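PDB 4QD8: putative esterase PA1618 from Pseudomonas aeruginosa, which is a hotdog-fold thioesterase of the PaaI family that binds phenacyl-CoA and probably hydrolyses acyl-CoA thioesters. Local coordinates for residues A[23-28]-A[39-44]. Residues are numbered along the deposited sequence; the frame is centred on the assembly and turned at random.
Sequences DLLGIR and ASMPVD
Arg28 and Ser40 pair through their backbones as an antiparallel hydrogen-bonded pair: Arg28 N donates to Ser40 O at 2.9 Å, nearly straight at 165°, and Ser40 N returns a bond of 2.9 Å to Arg28 O. Ser40 O also receives a CA-H...O contact from Ile27, whose CA lies 3.4 Å away. On the face opposite the Arg28 side chain, Ile27 reaches Met41 with CG1, 3.9 Å from SD; its CG2 turns to the methyl of Ala39. Met41 holds CG anti to its backbone N (chi1 -173°), which lets the thioether cross Ile27 at a slant and brings SD within 4.2 Å of Leu25 CB. At the helix end of the contact the Pro42 ring meets two carbonyl oxygens, its CG 3.2 Å from Leu25 O and its CD 3.4 Å from Gly26 O.

Gly26, with positive phi (78°), ends helix 21-25 in a Schellman motif and turns the chain toward strand 28-32; its backbone lies against the Pro42 ring. On the Arg28 face, the guanidinium end passes obliquely by Ser40 OG without bonding to it. Glu30 links the two, as salt-bridge partner of Arg28 and hydrogen-bond partner of Ser40, whose OG also bonds Arg99.

Strand 28-32 begins two residues after the short helix and pairs with strand 36-42 in the antiparallel hotdog sheet. Strand 99-106 bonds the other edge of 36-42, while the long helix 56-72 packs Val61 against both Leu25 and Ile27. At the last turn of helix 21-25, Leu24 of the second subunit packs on Leu24 and Leu25.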
loop_
_atom_site.group_PDB
_atom_site.type_symbol
_atom_site.label_atom_id
_atom_site.label_comp_id
_atom_site.label_asym_id
_atom_site.label_seq_id
_atom_site.Cartn_x
_atom_site.Cartn_y
_atom_site.Cartn_z
ATOM N N ASP A 23 11.944 -22.694 -2.665
ATOM C CA ASP A 23 13.032 -23.601 -3.006
ATOM C C ASP A 23 13.608 -23.240 -4.374
ATOM O O ASP A 23 14.828 -23.217 -4.568
ATOM C CB ASP A 23 12.516 -25.040 -3.027
ATOM C CG ASP A 23 13.634 -26.056 -2.993
ATOM O OD1 ASP A 23 14.695 -25.747 -2.415
ATOM O OD2 ASP A 23 13.440 -27.159 -3.544
ATOM N N LEU A 24 12.717 -22.963 -5.323
ATOM C CA LEU A 24 13.115 -22.570 -6.666
ATOM C C LEU A 24 14.035 -21.342 -6.655
ATOM O O LEU A 24 15.020 -21.291 -7.390
ATOM C CB LEU A 24 11.872 -22.308 -7.528
ATOM C CG LEU A 24 12.112 -22.168 -9.034
ATOM C CD1 LEU A 24 12.663 -23.470 -9.578
ATOM C CD2 LEU A 24 10.843 -21.802 -9.775
ATOM N N LEU A 25 13.732 -20.364 -5.804
ATOM C CA LEU A 25 14.509 -19.121 -5.784
ATOM C C LEU A 25 15.688 -19.125 -4.816
ATOM O O LEU A 25 16.408 -18.140 -4.727
ATOM C CB LEU A 25 13.601 -17.926 -5.478
ATOM C CG LEU A 25 12.398 -17.729 -6.401
ATOM C CD1 LEU A 25 11.674 -16.447 -5.996
ATOM C CD2 LEU A 25 12.845 -17.678 -7.862
ATOM N N GLY A 26 15.868 -20.208 -4.065
ATOM C CA GLY A 26 16.979 -20.284 -3.137
ATOM C C GLY A 26 16.788 -19.514 -1.847
ATOM O O GLY A 26 17.757 -19.159 -1.180
ATOM N N ILE A 27 15.535 -19.271 -1.471
ATOM C CA ILE A 27 15.262 -18.652 -0.179
ATOM C C ILE A 27 15.746 -19.552 0.954
ATOM O O ILE A 27 15.479 -20.759 0.980
ATOM C CB ILE A 27 13.765 -18.292 -0.014
ATOM C CG1 ILE A 27 13.374 -17.201 -1.014
ATOM C CG2 ILE A 27 13.474 -17.827 1.422
ATOM C CD1 ILE A 27 11.856 -16.849 -1.020
ATOM N N ARG A 28 16.495 -18.955 1.870
ATOM C CA ARG A 28 17.079 -19.688 2.979
ATOM C C ARG A 28 16.733 -18.986 4.282
ATOM O O ARG A 28 17.114 -17.833 4.482
ATOM C CB ARG A 28 18.604 -19.760 2.800
ATOM C CG ARG A 28 19.331 -20.555 3.874
ATOM C CD ARG A 28 20.842 -20.531 3.650
ATOM N NE ARG A 28 21.426 -19.215 3.918
ATOM C CZ ARG A 28 22.502 -18.730 3.303
ATOM N NH1 ARG A 28 23.117 -19.443 2.372
ATOM N NH2 ARG A 28 22.953 -17.519 3.609
ATOM N N ALA A 39 15.563 -14.323 6.698
ATOM C CA ALA A 39 15.792 -15.191 5.540
ATOM C C ALA A 39 16.508 -14.390 4.470
ATOM O O ALA A 39 16.359 -13.178 4.410
ATOM C CB ALA A 39 14.467 -15.717 4.978
ATOM N N SER A 40 17.268 -15.070 3.618
ATOM C CA SER A 40 17.977 -14.408 2.533
ATOM C C SER A 40 17.712 -15.119 1.218
ATOM O O SER A 40 17.180 -16.231 1.199
ATOM C CB SER A 40 19.475 -14.365 2.813
ATOM O OG SER A 40 20.031 -15.665 2.713
ATOM N N MET A 41 18.074 -14.470 0.117
ATOM C CA MET A 41 17.785 -14.985 -1.208
ATOM C C MET A 41 18.891 -14.513 -2.129
ATOM O O MET A 41 19.341 -13.382 -2.008
ATOM C CB MET A 41 16.452 -14.415 -1.688
ATOM C CG MET A 41 15.914 -14.996 -2.995
ATOM S SD MET A 41 14.303 -14.295 -3.418
ATOM C CE MET A 41 14.732 -12.565 -3.543
ATOM N N PRO A 42 19.332 -15.377 -3.055
ATOM C CA PRO A 42 20.355 -14.937 -4.017
ATOM C C PRO A 42 19.834 -13.898 -4.999
ATOM O O PRO A 42 18.652 -13.914 -5.360
ATOM C CB PRO A 42 20.695 -16.226 -4.780
ATOM C CG PRO A 42 19.463 -17.088 -4.625
ATOM C CD PRO A 42 18.991 -16.799 -3.225
ATOM N N VAL A 43 20.715 -12.985 -5.403
ATOM C CA VAL A 43 20.428 -12.048 -6.481
ATOM C C VAL A 43 21.172 -12.553 -7.711
ATOM O O VAL A 43 22.373 -12.295 -7.878
ATOM C CB VAL A 43 20.864 -10.613 -6.116
ATOM C CG1 VAL A 43 20.555 -9.650 -7.244
ATOM C CG2 VAL A 43 20.176 -10.164 -4.812
ATOM N N ASP A 44 20.464 -13.306 -8.547
ATOM C CA ASP A 44 21.076 -13.923 -9.718
ATOM C C ASP A 44 20.031 -14.134 -10.814
ATOM O O ASP A 44 18.974 -13.520 -10.773
ATOM C CB ASP A 44 21.858 -15.207 -9.348
ATOM C CG ASP A 44 20.976 -16.321 -8.787
ATOM O OD1 ASP A 44 19.769 -16.392 -9.094
ATOM O OD2 ASP A 44 21.518 -17.160 -8.047
#